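Local coordinates for protein ribonucleoside-diphosphate reductase, alpha chain (Actinobacillus ureae ATCC 25976, PDB 6DQX) that probably reduces ribonucleoside diphosphates to deoxyribonucleotides as the catalytic alpha subunit of a class Id ribonucleotide reductase, at residues H343-G349 / R407-S413; V261-M267 / I400-R406; L274-M279 / K548-Y552; F249-N255 / T268-S272. All coordinates share one frame; numbering follows the deposited sequence.

Contacts 1 and 3 are buried, and both reach the mixed sheet of the barrel. Contact 1 brings in strand 347-351 and contact 3 strand 549-554. Contacts 2 and 4 are partly buried. They share the chain from helix 251-256 through helix 260-264 into the following loop, and contact 4 starts from the end of strand 247-249 in the same sheet. Contact 1 is mainly backbone pairing with two stacked arginines. Contact 2 mixes apolar packing with polar bonds on its solvent side. Contact 3 uses a serine, a tyrosine ring and water, contact 4 a phenylalanine ring and an asparagine amide. Tyr262 joins contact 2 to Thr409 of contact 1, and Ser272 joins contact 4 to Ile278 of contact 3.

Contact 1. Residues H343-G349 / R407-S413; sequences HRALGLG and RNTTLMS. With EDO (1,2-ethanediol), chain F.
Segments 343-349 and 407-413 run side by side, their end-to-end directions 41° apart. Thr409 N bonds His343 O, and Leu346 N bonds Thr410 O at 2.9 Å. Leu348 and Met412 form a single beta bridge: Leu348 N donates to Leu411 O at 2.8 Å, and Ser413 N returns a bond to Leu348 O. The bend of Arg344 at chi3 (71°) brings its guanidinium flat onto that of Arg407, with centres 3.7 Å apart and planes at 21°. Asp317 makes salt bridges to both NE atoms, which probably offsets the like charges, and also takes a bond from Asn408 ND2. Arg407 NH2 donates to the ethanediol O2. Asn408 ND2 bonds Arg344 O at 2.8 Å in the carbonyl plane, while Ser388 bonds Asn408 OD1. Leu346 CD1 lies 3.5 Å from Asn408 CG. Thr410 OG1 donates to Leu346 O at 3.1 Å. Water 1 bridges Gly347 O and Ser413 O. The pairing lays the loop 407-413 alongside strand 347-351, in the buried sheet of the ribonucleotide reductase barrel.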
loop_
_atom_site.group_PDB
_atom_site.type_symbol
_atom_site.label_atom_id
_atom_site.label_comp_id
_atom_site.label_asym_id
_atom_site.label_seq_id
_atom_site.Cartn_x
_atom_site.Cartn_y
_atom_site.Cartn_z
ATOM N N HIS A 343 22.719 -10.611 13.244
ATOM C CA HIS A 343 23.854 -9.885 12.653
ATOM C C HIS A 343 24.475 -8.852 13.583
ATOM O O HIS A 343 25.692 -8.688 13.592
ATOM C CB HIS A 343 23.403 -9.125 11.385
ATOM C CG HIS A 343 23.084 -10.015 10.226
ATOM N ND1 HIS A 343 21.918 -10.751 10.116
ATOM C CD2 HIS A 343 23.783 -10.254 9.106
ATOM C CE1 HIS A 343 21.941 -11.423 8.972
ATOM N NE2 HIS A 343 23.067 -11.140 8.344
ATOM N N ARG A 344 23.638 -8.108 14.300
ATOM C CA ARG A 344 24.062 -6.971 15.102
ATOM C C ARG A 344 24.946 -5.986 14.310
ATOM O O ARG A 344 25.963 -5.497 14.808
ATOM C CB ARG A 344 24.774 -7.463 16.372
ATOM C CG ARG A 344 23.953 -8.418 17.223
ATOM C CD ARG A 344 24.599 -8.651 18.594
ATOM N NE ARG A 344 24.455 -7.438 19.390
ATOM C CZ ARG A 344 23.393 -7.114 20.135
ATOM N NH1 ARG A 344 22.372 -7.946 20.297
ATOM N NH2 ARG A 344 23.361 -5.949 20.761
ATOM N N ALA A 345 24.577 -5.711 13.056
ATOM C CA ALA A 345 25.382 -4.802 12.232
ATOM C C ALA A 345 25.386 -3.379 12.784
ATOM O O ALA A 345 24.339 -2.871 13.192
ATOM C CB ALA A 345 24.885 -4.800 10.795
ATOM N N LEU A 346 26.577 -2.763 12.854
ATOM C CA LEU A 346 26.734 -1.367 13.239
ATOM C C LEU A 346 27.348 -0.522 12.098
ATOM O O LEU A 346 28.040 -1.037 11.188
ATOM C CB LEU A 346 27.633 -1.225 14.476
ATOM C CG LEU A 346 27.340 -2.180 15.663
ATOM C CD1 LEU A 346 28.362 -1.955 16.765
ATOM C CD2 LEU A 346 25.911 -1.982 16.157
ATOM N N GLY A 347 27.135 0.778 12.217
ATOM C CA GLY A 347 27.578 1.748 11.222
ATOM C C GLY A 347 28.186 2.982 11.871
ATOM O O GLY A 347 27.610 4.059 11.813
ATOM N N LEU A 348 29.345 2.823 12.499
ATOM C CA LEU A 348 30.054 3.949 13.091
ATOM C C LEU A 348 30.700 4.743 11.937
ATOM O O LEU A 348 31.390 4.163 11.076
ATOM C CB LEU A 348 31.122 3.455 14.065
ATOM C CG LEU A 348 31.990 4.523 14.768
ATOM C CD1 LEU A 348 32.325 4.057 16.185
ATOM C CD2 LEU A 348 33.263 4.866 13.974
ATOM N N GLY A 349 30.463 6.041 11.922
ATOM C CA GLY A 349 30.910 6.941 10.866
ATOM C C GLY A 349 31.800 8.046 11.375
ATOM O O GLY A 349 32.334 7.976 12.488
ATOM N N ARG A 407 31.219 -9.456 17.841
ATOM C CA ARG A 407 29.813 -9.241 18.188
ATOM C C ARG A 407 28.954 -8.745 16.998
ATOM O O ARG A 407 27.725 -8.957 16.989
ATOM C CB ARG A 407 29.791 -8.191 19.305
ATOM C CG ARG A 407 28.445 -7.779 19.877
ATOM C CD ARG A 407 27.925 -8.785 20.853
ATOM N NE ARG A 407 26.803 -8.244 21.620
ATOM C CZ ARG A 407 25.850 -8.980 22.170
ATOM N NH1 ARG A 407 25.869 -10.304 22.060
ATOM N NH2 ARG A 407 24.861 -8.391 22.828
ATOM N N ASN A 408 29.589 -8.038 16.061
ATOM C CA ASN A 408 28.926 -7.246 15.012
ATOM C C ASN A 408 29.468 -7.593 13.644
ATOM O O ASN A 408 30.676 -7.629 13.446
ATOM C CB ASN A 408 29.199 -5.790 15.278
ATOM C CG ASN A 408 28.914 -5.421 16.713
ATOM O OD1 ASN A 408 29.842 -5.284 17.527
ATOM N ND2 ASN A 408 27.625 -5.334 17.063
ATOM N N THR A 409 28.578 -7.857 12.681
ATOM C CA THR A 409 29.031 -8.319 11.368
ATOM C C THR A 409 29.812 -7.236 10.643
ATOM O O THR A 409 30.828 -7.524 9.971
ATOM C CB THR A 409 27.881 -8.805 10.465
ATOM O OG1 THR A 409 26.897 -7.777 10.365
ATOM C CG2 THR A 409 27.280 -10.086 10.997
ATOM N N THR A 410 29.343 -5.997 10.817
ATOM C CA THR A 410 29.986 -4.808 10.309
ATOM C C THR A 410 30.080 -3.772 11.424
ATOM O O THR A 410 29.259 -3.753 12.341
ATOM C CB THR A 410 29.188 -4.187 9.122
ATOM O OG1 THR A 410 27.908 -3.723 9.592
ATOM C CG2 THR A 410 29.040 -5.227 8.012
ATOM N N LEU A 411 31.082 -2.910 11.324
ATOM C CA LEU A 411 31.362 -1.862 12.281
ATOM C C LEU A 411 31.281 -0.431 11.729
ATOM O O LEU A 411 30.911 0.473 12.494
ATOM C CB LEU A 411 32.761 -2.062 12.880
ATOM C CG LEU A 411 32.900 -3.102 14.008
ATOM C CD1 LEU A 411 31.928 -2.787 15.153
ATOM C CD2 LEU A 411 32.713 -4.512 13.511
ATOM N N MET A 412 31.610 -0.215 10.461
ATOM C CA MET A 412 31.786 1.156 9.938
ATOM C C MET A 412 31.073 1.474 8.648
ATOM O O MET A 412 31.047 0.668 7.732
ATOM C CB MET A 412 33.290 1.480 9.760
ATOM C CG MET A 412 34.025 1.623 11.082
ATOM S SD MET A 412 35.793 1.911 10.868
ATOM C CE MET A 412 35.633 3.569 10.203
ATOM N N SER A 413 30.547 2.690 8.578
ATOM C CA SER A 413 29.892 3.182 7.377
ATOM C C SER A 413 29.931 4.686 7.425
ATOM O O SER A 413 29.760 5.277 8.506
ATOM C CB SER A 413 28.424 2.695 7.326
ATOM O OG SER A 413 27.668 3.240 8.379
HETATM C C1 EDO F . 24.203 -5.190 26.000
HETATM O O1 EDO F . 22.991 -4.594 25.516
HETATM C C2 EDO F . 25.311 -5.144 24.962
HETATM O O2 EDO F . 24.838 -5.562 23.687
HETATM O O HOH W 1 27.530 6.197 9.756
#

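Contact 2. Residues V261-M267 / I400-R406; sequences VYKDKNM and ILKGYGR
Val261 and Leu401 mark the closest backbone approach, with CA atoms 7.2 Å apart, so side chains join helix 260-264 and the turn after it to the loop after helix 367-395. This is helix-to-loop packing at the outside of the ribonucleotide reductase barrel. Val261 is at the middle of the contact. Val261 CG2, anti to the backbone N, lies over one face of Tyr404 in a CH-pi contact, 3.9 Å from the Tyr404 ring centroid. The same Val261 CG2 meets Ile400 CG2 at 3.7 Å. The other methyl, CG1, meets Leu401 CD2, the two side chains crossing at about a right angle, and approaches the Arg406 guanidinium, whose NH2 is bonded to Thr409 O. Leu401 CD2 covers one face of that guanidinium. Ile400 CD1 and Met267 SD meet tip to tip at 4.0 Å. Polar bonds close the outer side. Tyr404 OH donates to Asp264 OD2 at 2.6 Å, using the anti lone pair of that oxygen, while Asp264 OD1 bonds a glycerol. Lys265 stretches its extended chain past the Tyr404 ring. Its NZ donates to Ile400 O at 2.8 Å from above the carbonyl plane, and water 2 links the same NZ to Lys402 O.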
loop_
_atom_site.group_PDB
_atom_site.type_symbol
_atom_site.label_atom_id
_atom_site.label_comp_id
_atom_site.label_asym_id
_atom_site.label_seq_id
_atom_site.Cartn_x
_atom_site.Cartn_y
_atom_site.Cartn_z
ATOM N N VAL A 261 32.426 -13.403 6.536
ATOM C CA VAL A 261 31.231 -14.124 7.019
ATOM C C VAL A 261 30.101 -14.111 5.995
ATOM O O VAL A 261 29.418 -15.128 5.828
ATOM C CB VAL A 261 30.724 -13.616 8.386
ATOM C CG1 VAL A 261 30.284 -12.160 8.309
ATOM C CG2 VAL A 261 29.590 -14.496 8.909
ATOM N N TYR A 262 29.909 -12.991 5.284
ATOM C CA TYR A 262 28.834 -12.935 4.306
ATOM C C TYR A 262 29.186 -13.687 3.033
ATOM O O TYR A 262 28.324 -14.296 2.422
ATOM C CB TYR A 262 28.452 -11.493 3.993
ATOM C CG TYR A 262 27.754 -10.743 5.135
ATOM C CD1 TYR A 262 27.102 -11.414 6.180
ATOM C CD2 TYR A 262 27.699 -9.356 5.123
ATOM C CE1 TYR A 262 26.441 -10.719 7.188
ATOM C CE2 TYR A 262 27.041 -8.643 6.132
ATOM C CZ TYR A 262 26.401 -9.335 7.155
ATOM O OH TYR A 262 25.700 -8.666 8.125
ATOM N N LYS A 263 30.458 -13.678 2.658
ATOM C CA LYS A 263 30.936 -14.480 1.548
ATOM C C LYS A 263 30.798 -15.966 1.841
ATOM O O LYS A 263 30.375 -16.748 0.975
ATOM C CB LYS A 263 32.400 -14.139 1.234
ATOM C CG LYS A 263 32.573 -12.753 0.649
ATOM C CD LYS A 263 34.033 -12.458 0.380
ATOM C CE LYS A 263 34.152 -11.098 -0.267
ATOM N NZ LYS A 263 35.578 -10.790 -0.490
ATOM N N ASP A 264 31.152 -16.348 3.062
ATOM C CA ASP A 264 31.138 -17.749 3.509
ATOM C C ASP A 264 29.731 -18.355 3.469
ATOM O O ASP A 264 29.573 -19.581 3.319
ATOM C CB ASP A 264 31.625 -17.859 4.957
ATOM C CG ASP A 264 33.138 -17.585 5.126
ATOM O OD1 ASP A 264 33.912 -17.589 4.149
ATOM O OD2 ASP A 264 33.538 -17.349 6.284
ATOM N N LYS A 265 28.732 -17.502 3.676
ATOM C CA LYS A 265 27.339 -17.915 3.830
ATOM C C LYS A 265 26.428 -17.438 2.685
ATOM O O LYS A 265 25.192 -17.530 2.791
ATOM C CB LYS A 265 26.866 -17.432 5.210
ATOM C CG LYS A 265 27.555 -18.200 6.349
ATOM C CD LYS A 265 27.284 -17.657 7.734
ATOM C CE LYS A 265 27.950 -18.541 8.796
ATOM N NZ LYS A 265 27.454 -18.284 10.174
ATOM N N ASN A 266 27.033 -16.975 1.589
ATOM C CA ASN A 266 26.333 -16.464 0.395
ATOM C C ASN A 266 25.276 -15.452 0.719
ATOM O O ASN A 266 24.147 -15.546 0.225
ATOM C CB ASN A 266 25.652 -17.593 -0.397
ATOM C CG ASN A 266 26.609 -18.587 -0.939
ATOM O OD1 ASN A 266 27.790 -18.294 -1.142
ATOM N ND2 ASN A 266 26.092 -19.789 -1.225
ATOM N N MET A 267 25.618 -14.478 1.558
ATOM C CA MET A 267 24.661 -13.458 1.933
ATOM C C MET A 267 24.900 -12.239 1.046
ATOM O O MET A 267 25.730 -11.363 1.331
ATOM C CB MET A 267 24.755 -13.161 3.418
ATOM C CG MET A 267 24.547 -14.427 4.239
ATOM S SD MET A 267 24.429 -14.157 5.995
ATOM C CE MET A 267 22.666 -13.949 6.206
ATOM N N ILE A 400 24.905 -15.416 13.335
ATOM C CA ILE A 400 25.659 -15.350 12.093
ATOM C C ILE A 400 27.170 -15.391 12.327
ATOM O O ILE A 400 27.918 -15.865 11.492
ATOM C CB ILE A 400 25.235 -14.060 11.287
ATOM C CG1 ILE A 400 23.903 -14.321 10.580
ATOM C CG2 ILE A 400 26.285 -13.564 10.326
ATOM C CD1 ILE A 400 23.860 -15.538 9.658
ATOM N N LEU A 401 27.617 -14.904 13.474
ATOM C CA LEU A 401 29.023 -14.842 13.804
ATOM C C LEU A 401 29.542 -15.933 14.767
ATOM O O LEU A 401 30.638 -15.788 15.303
ATOM C CB LEU A 401 29.328 -13.463 14.398
ATOM C CG LEU A 401 29.243 -12.308 13.391
ATOM C CD1 LEU A 401 29.164 -10.974 14.125
ATOM C CD2 LEU A 401 30.411 -12.364 12.440
ATOM N N LYS A 402 28.772 -16.996 15.004
ATOM C CA LYS A 402 29.266 -18.084 15.868
ATOM C C LYS A 402 30.601 -18.573 15.310
ATOM O O LYS A 402 30.687 -18.966 14.137
ATOM C CB LYS A 402 28.254 -19.224 15.950
ATOM C CG LYS A 402 28.630 -20.314 16.941
ATOM C CD LYS A 402 27.460 -21.266 17.146
ATOM C CE LYS A 402 27.913 -22.604 17.700
ATOM N NZ LYS A 402 26.810 -23.579 17.555
ATOM N N GLY A 403 31.644 -18.501 16.141
ATOM C CA GLY A 403 32.999 -18.926 15.772
ATOM C C GLY A 403 33.848 -17.894 15.061
ATOM O O GLY A 403 35.010 -18.161 14.761
ATOM N N TYR A 404 33.270 -16.724 14.764
ATOM C CA TYR A 404 33.958 -15.661 14.072
ATOM C C TYR A 404 34.705 -14.674 14.967
ATOM O O TYR A 404 35.572 -13.988 14.462
ATOM C CB TYR A 404 33.023 -14.889 13.119
ATOM C CG TYR A 404 32.743 -15.651 11.833
ATOM C CD1 TYR A 404 31.754 -16.625 11.777
ATOM C CD2 TYR A 404 33.457 -15.389 10.687
ATOM C CE1 TYR A 404 31.501 -17.322 10.602
ATOM C CE2 TYR A 404 33.211 -16.080 9.500
ATOM C CZ TYR A 404 32.222 -17.034 9.464
ATOM O OH TYR A 404 31.947 -17.737 8.313
ATOM N N GLY A 405 34.375 -14.609 16.250
ATOM C CA GLY A 405 35.162 -13.868 17.232
ATOM C C GLY A 405 34.847 -12.396 17.419
ATOM O O GLY A 405 35.641 -11.674 18.034
ATOM N N ARG A 406 33.699 -11.933 16.904
ATOM C CA ARG A 406 33.222 -10.593 17.208
ATOM C C ARG A 406 31.709 -10.585 17.342
ATOM O O ARG A 406 31.045 -11.574 17.020
ATOM C CB ARG A 406 33.691 -9.588 16.161
ATOM C CG ARG A 406 33.150 -9.816 14.759
ATOM C CD ARG A 406 33.590 -8.679 13.842
ATOM N NE ARG A 406 32.960 -8.842 12.532
ATOM C CZ ARG A 406 33.279 -9.750 11.606
ATOM N NH1 ARG A 406 34.285 -10.612 11.774
ATOM N NH2 ARG A 406 32.591 -9.794 10.460
HETATM O O HOH W 2 28.901 -19.562 12.072
#

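Contact 3. Residues L274-M279 / K548-Y552; sequences LCTEIM and KSIYY
Thr276 and Tyr551 bring the loop 274-279 closest to strand 549-554, with CA atoms 6.1 Å apart, in the buried interior, where the strand lies between strands 247-249 and 524-525 of the barrel sheet. One direct hydrogen bond joins the segments: Ser549 OG donates to Thr276 O at 2.7 Å. Thr276 OG1 turns back to donate to Cys275 O, with chi1 at 76°. Two waters add bridges. Water 4 donates to both Thr276 OG1 and Ser549 OG. Water 3 donates to Leu274 O and bonds Tyr551 OH. Cys275 O lies over the centre of one face of the Tyr551 ring, 3.4 Å above its plane, and Tyr552 CD2 covers the opposite face. Cys275 SG stands obliquely to the Tyr551 ring, 5.3 Å from its centroid, as a sulfur-aromatic contact. Apolar packing fills the other end. Met279 is bent at chi2 (-77°) and crosses the extended Lys548 chain, whose NZ bonds Gln518 O. There the Met279 CE methyl rests 3.6 Å from Lys548 CB.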
loop_
_atom_site.group_PDB
_atom_site.type_symbol
_atom_site.label_atom_id
_atom_site.label_comp_id
_atom_site.label_asym_id
_atom_site.label_seq_id
_atom_site.Cartn_x
_atom_site.Cartn_y
_atom_site.Cartn_z
ATOM N N LEU A 274 18.784 4.234 1.870
ATOM C CA LEU A 274 18.342 5.547 1.413
ATOM C C LEU A 274 19.502 6.486 1.058
ATOM O O LEU A 274 19.393 7.262 0.115
ATOM C CB LEU A 274 17.486 6.187 2.499
ATOM C CG LEU A 274 16.847 7.527 2.193
ATOM C CD1 LEU A 274 15.802 7.348 1.118
ATOM C CD2 LEU A 274 16.204 8.088 3.458
ATOM N N CYS A 275 20.608 6.424 1.821
ATOM C CA CYS A 275 21.738 7.350 1.650
ATOM C C CYS A 275 23.007 6.772 0.999
ATOM O O CYS A 275 23.956 7.527 0.789
ATOM C CB CYS A 275 22.071 7.982 2.993
ATOM S SG CYS A 275 20.675 8.940 3.652
ATOM N N THR A 276 22.955 5.490 0.628
ATOM C CA THR A 276 23.948 4.742 -0.176
ATOM C C THR A 276 25.221 4.304 0.562
ATOM O O THR A 276 26.122 3.754 -0.079
ATOM C CB THR A 276 24.374 5.422 -1.516
ATOM O OG1 THR A 276 25.284 6.507 -1.260
ATOM C CG2 THR A 276 23.190 5.951 -2.299
ATOM N N GLU A 277 25.279 4.461 1.880
ATOM C CA GLU A 277 26.468 4.056 2.651
ATOM C C GLU A 277 26.363 2.635 3.233
ATOM O O GLU A 277 27.375 2.064 3.668
ATOM C CB GLU A 277 26.714 5.036 3.806
ATOM C CG GLU A 277 25.984 4.768 5.132
ATOM C CD GLU A 277 24.564 5.301 5.210
ATOM O OE1 GLU A 277 24.012 5.738 4.188
ATOM O OE2 GLU A 277 24.018 5.339 6.329
ATOM N N ILE A 278 25.150 2.080 3.288
ATOM C CA ILE A 278 24.976 0.765 3.915
ATOM C C ILE A 278 25.251 -0.344 2.909
ATOM O O ILE A 278 24.931 -0.222 1.729
ATOM C CB ILE A 278 23.548 0.641 4.514
ATOM C CG1 ILE A 278 23.363 1.713 5.612
ATOM C CG2 ILE A 278 23.279 -0.757 5.054
ATOM C CD1 ILE A 278 24.214 1.503 6.853
ATOM N N MET A 279 25.855 -1.432 3.395
ATOM C CA MET A 279 26.223 -2.595 2.554
ATOM C C MET A 279 25.938 -3.857 3.339
ATOM O O MET A 279 26.854 -4.496 3.876
ATOM C CB MET A 279 27.708 -2.527 2.134
ATOM C CG MET A 279 28.073 -1.251 1.392
ATOM S SD MET A 279 27.493 -1.341 -0.284
ATOM C CE MET A 279 27.271 0.368 -0.749
ATOM N N LYS A 548 31.832 1.461 -3.856
ATOM C CA LYS A 548 30.633 0.596 -3.830
ATOM C C LYS A 548 29.372 1.372 -4.232
ATOM O O LYS A 548 28.352 0.751 -4.615
ATOM C CB LYS A 548 30.458 -0.035 -2.456
ATOM C CG LYS A 548 31.667 -0.812 -1.984
ATOM C CD LYS A 548 31.527 -1.191 -0.521
ATOM C CE LYS A 548 32.622 -2.112 -0.092
ATOM N NZ LYS A 548 32.567 -2.510 1.342
ATOM N N SER A 549 29.429 2.701 -4.162
ATOM C CA SER A 549 28.280 3.539 -4.511
ATOM C C SER A 549 28.675 4.965 -4.826
ATOM O O SER A 549 29.793 5.403 -4.508
ATOM C CB SER A 549 27.234 3.544 -3.382
ATOM O OG SER A 549 27.776 4.078 -2.179
ATOM N N ILE A 550 27.770 5.670 -5.483
ATOM C CA ILE A 550 27.797 7.119 -5.608
ATOM C C ILE A 550 26.398 7.602 -5.216
ATOM O O ILE A 550 25.400 6.968 -5.575
ATOM C CB ILE A 550 28.127 7.600 -7.045
ATOM C CG1 ILE A 550 29.578 7.277 -7.432
ATOM C CG2 ILE A 550 27.873 9.091 -7.186
ATOM C CD1 ILE A 550 30.620 8.086 -6.701
ATOM N N TYR A 551 26.340 8.725 -4.509
ATOM C CA TYR A 551 25.098 9.306 -4.004
ATOM C C TYR A 551 24.575 10.368 -5.000
ATOM O O TYR A 551 24.195 9.974 -6.085
ATOM C CB TYR A 551 25.345 9.824 -2.592
ATOM C CG TYR A 551 24.151 10.149 -1.713
ATOM C CD1 TYR A 551 22.891 9.588 -1.925
ATOM C CD2 TYR A 551 24.307 11.006 -0.631
ATOM C CE1 TYR A 551 21.828 9.896 -1.075
ATOM C CE2 TYR A 551 23.275 11.296 0.218
ATOM C CZ TYR A 551 22.038 10.749 -0.018
ATOM O OH TYR A 551 21.027 11.066 0.834
ATOM N N TYR A 552 24.521 11.651 -4.645
ATOM C CA TYR A 552 24.009 12.724 -5.528
ATOM C C TYR A 552 25.085 13.353 -6.400
ATOM O O TYR A 552 26.220 13.529 -5.964
ATOM C CB TYR A 552 23.437 13.896 -4.703
ATOM C CG TYR A 552 22.035 13.726 -4.237
ATOM C CD1 TYR A 552 20.958 14.157 -5.032
ATOM C CD2 TYR A 552 21.758 13.155 -2.978
ATOM C CE1 TYR A 552 19.645 14.013 -4.590
ATOM C CE2 TYR A 552 20.445 12.991 -2.528
ATOM C CZ TYR A 552 19.392 13.413 -3.333
ATOM O OH TYR A 552 18.094 13.251 -2.886
HETATM O O HOH W 3 18.510 10.136 0.036
HETATM O O HOH W 4 27.673 7.081 -2.419
#

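Contact 4. Residues F249-N255 / T268-S272; sequences FFKDNAN and TVHAS
The Phe249 ring lies against the backbone of residues 269-272. Ala271 CA and Ser272 N sit over one face, both offset toward the rim. Ala271 CA makes a CH-pi contact, 4.0 Å from the Phe249 ring centroid. Ser272 N is buried over that face with no hydrogen-bond partner in the model. Val269 comes to the edge: its CG1 touches Phe249 CZ at 3.7 Å, and its O lies in the ring plane. Ser272 CB meets Phe249 CD1 at 3.9 Å. With CG anti to the backbone N (chi1 175°), Phe249 carries its ring from the strand end onto this loop. Tyr184 of strand 181-186 also packs on Phe249 and on Ala271.

The second flat group is the Asn255 amide, on helix 251-256. It pairs with the backbone of Val269 through both its ends. Val269 N donates to Asn255 OD1 at 2.9 Å, almost straight at 174° and on a lone pair. Asn255 ND2 donates to Val269 O at 3.0 Å, close to the amide plane. The same Asn255 ND2 also donates to Lys251 O at 2.9 Å. That carbonyl takes the helix bond from Asn255 N on its opposite face.

Three bonds thus fix the rotation of the Asn255 amide, which pairs with Val269 N and O much as a neighbouring backbone would. The loop is held to the helix by polar pairing and to the strand end by a ring.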
loop_
_atom_site.group_PDB
_atom_site.type_symbol
_atom_site.label_atom_id
_atom_site.label_comp_id
_atom_site.label_asym_id
_atom_site.label_seq_id
_atom_site.Cartn_x
_atom_site.Cartn_y
_atom_site.Cartn_z
ATOM N N PHE A 249 24.874 1.985 -7.499
ATOM C CA PHE A 249 25.288 0.898 -6.598
ATOM C C PHE A 249 26.134 -0.036 -7.438
ATOM O O PHE A 249 25.636 -0.732 -8.343
ATOM C CB PHE A 249 24.063 0.233 -5.979
ATOM C CG PHE A 249 24.371 -0.961 -5.124
ATOM C CD1 PHE A 249 24.972 -0.816 -3.887
ATOM C CD2 PHE A 249 24.041 -2.233 -5.547
ATOM C CE1 PHE A 249 25.240 -1.931 -3.094
ATOM C CE2 PHE A 249 24.307 -3.346 -4.765
ATOM C CZ PHE A 249 24.920 -3.191 -3.542
ATOM N N PHE A 250 27.448 -0.003 -7.206
ATOM C CA PHE A 250 28.367 -0.899 -7.917
ATOM C C PHE A 250 28.400 -2.247 -7.234
ATOM O O PHE A 250 29.212 -2.519 -6.366
ATOM C CB PHE A 250 29.752 -0.260 -8.020
ATOM C CG PHE A 250 29.755 0.988 -8.834
ATOM C CD1 PHE A 250 29.337 0.943 -10.161
ATOM C CD2 PHE A 250 30.134 2.206 -8.290
ATOM C CE1 PHE A 250 29.323 2.100 -10.928
ATOM C CE2 PHE A 250 30.115 3.366 -9.061
ATOM C CZ PHE A 250 29.717 3.298 -10.375
ATOM N N LYS A 251 27.490 -3.112 -7.677
ATOM C CA LYS A 251 27.134 -4.300 -6.922
ATOM C C LYS A 251 28.267 -5.298 -6.807
ATOM O O LYS A 251 28.370 -6.032 -5.815
ATOM C CB LYS A 251 25.866 -4.950 -7.512
ATOM C CG LYS A 251 25.949 -5.334 -8.988
ATOM C CD LYS A 251 24.618 -5.932 -9.442
ATOM C CE LYS A 251 24.479 -5.936 -10.948
ATOM N NZ LYS A 251 23.256 -6.693 -11.373
ATOM N N ASP A 252 29.135 -5.355 -7.807
ATOM C CA ASP A 252 30.237 -6.293 -7.743
ATOM C C ASP A 252 31.341 -5.804 -6.773
ATOM O O ASP A 252 31.914 -6.621 -6.042
ATOM C CB ASP A 252 30.739 -6.627 -9.149
ATOM C CG ASP A 252 29.698 -7.428 -9.957
ATOM O OD1 ASP A 252 29.025 -8.342 -9.399
ATOM O OD2 ASP A 252 29.549 -7.134 -11.159
ATOM N N ASN A 253 31.546 -4.488 -6.691
ATOM C CA ASN A 253 32.433 -3.911 -5.672
ATOM C C ASN A 253 31.853 -4.112 -4.264
ATOM O O ASN A 253 32.587 -4.499 -3.336
ATOM C CB ASN A 253 32.715 -2.437 -5.929
ATOM C CG ASN A 253 33.510 -2.195 -7.209
ATOM O OD1 ASN A 253 34.133 -3.113 -7.760
ATOM N ND2 ASN A 253 33.445 -0.960 -7.724
ATOM N N ALA A 254 30.532 -3.889 -4.119
ATOM C CA ALA A 254 29.879 -4.094 -2.828
ATOM C C ALA A 254 30.034 -5.538 -2.363
ATOM O O ALA A 254 30.372 -5.791 -1.208
ATOM C CB ALA A 254 28.412 -3.715 -2.913
ATOM N N ASN A 255 29.799 -6.503 -3.260
ATOM C CA ASN A 255 29.869 -7.889 -2.842
ATOM C C ASN A 255 31.300 -8.387 -2.658
ATOM O O ASN A 255 31.563 -9.190 -1.746
ATOM C CB ASN A 255 29.010 -8.752 -3.753
ATOM C CG ASN A 255 27.538 -8.612 -3.391
ATOM O OD1 ASN A 255 27.102 -9.160 -2.387
ATOM N ND2 ASN A 255 26.803 -7.814 -4.141
ATOM N N THR A 268 24.192 -12.227 -0.068
ATOM C CA THR A 268 24.363 -11.206 -1.104
ATOM C C THR A 268 23.858 -9.837 -0.668
ATOM O O THR A 268 22.803 -9.742 -0.044
ATOM C CB THR A 268 23.560 -11.610 -2.359
ATOM O OG1 THR A 268 23.782 -12.992 -2.630
ATOM C CG2 THR A 268 23.950 -10.767 -3.581
ATOM N N VAL A 269 24.589 -8.780 -1.040
ATOM C CA VAL A 269 24.138 -7.417 -0.877
ATOM C C VAL A 269 23.471 -7.048 -2.205
ATOM O O VAL A 269 24.154 -6.876 -3.213
ATOM C CB VAL A 269 25.292 -6.436 -0.514
ATOM C CG1 VAL A 269 24.765 -5.017 -0.351
ATOM C CG2 VAL A 269 25.970 -6.877 0.788
ATOM N N HIS A 270 22.131 -6.966 -2.210
ATOM C CA HIS A 270 21.379 -6.665 -3.429
ATOM C C HIS A 270 21.343 -5.201 -3.759
ATOM O O HIS A 270 21.185 -4.821 -4.936
ATOM C CB HIS A 270 19.911 -7.144 -3.301
ATOM C CG HIS A 270 19.766 -8.599 -2.986
ATOM N ND1 HIS A 270 20.039 -9.587 -3.903
ATOM C CD2 HIS A 270 19.339 -9.231 -1.870
ATOM C CE1 HIS A 270 19.824 -10.770 -3.353
ATOM N NE2 HIS A 270 19.376 -10.579 -2.124
ATOM N N ALA A 271 21.395 -4.379 -2.710
ATOM C CA ALA A 271 21.097 -2.959 -2.775
ATOM C C ALA A 271 21.696 -2.265 -1.561
ATOM O O ALA A 271 22.045 -2.908 -0.564
ATOM C CB ALA A 271 19.576 -2.740 -2.767
ATOM N N SER A 272 21.776 -0.953 -1.633
ATOM C CA SER A 272 22.110 -0.134 -0.463
ATOM C C SER A 272 20.857 0.507 0.155
ATOM O O SER A 272 19.706 0.061 -0.096
ATOM C CB SER A 272 23.228 0.860 -0.857
ATOM O OG SER A 272 23.682 1.620 0.260
#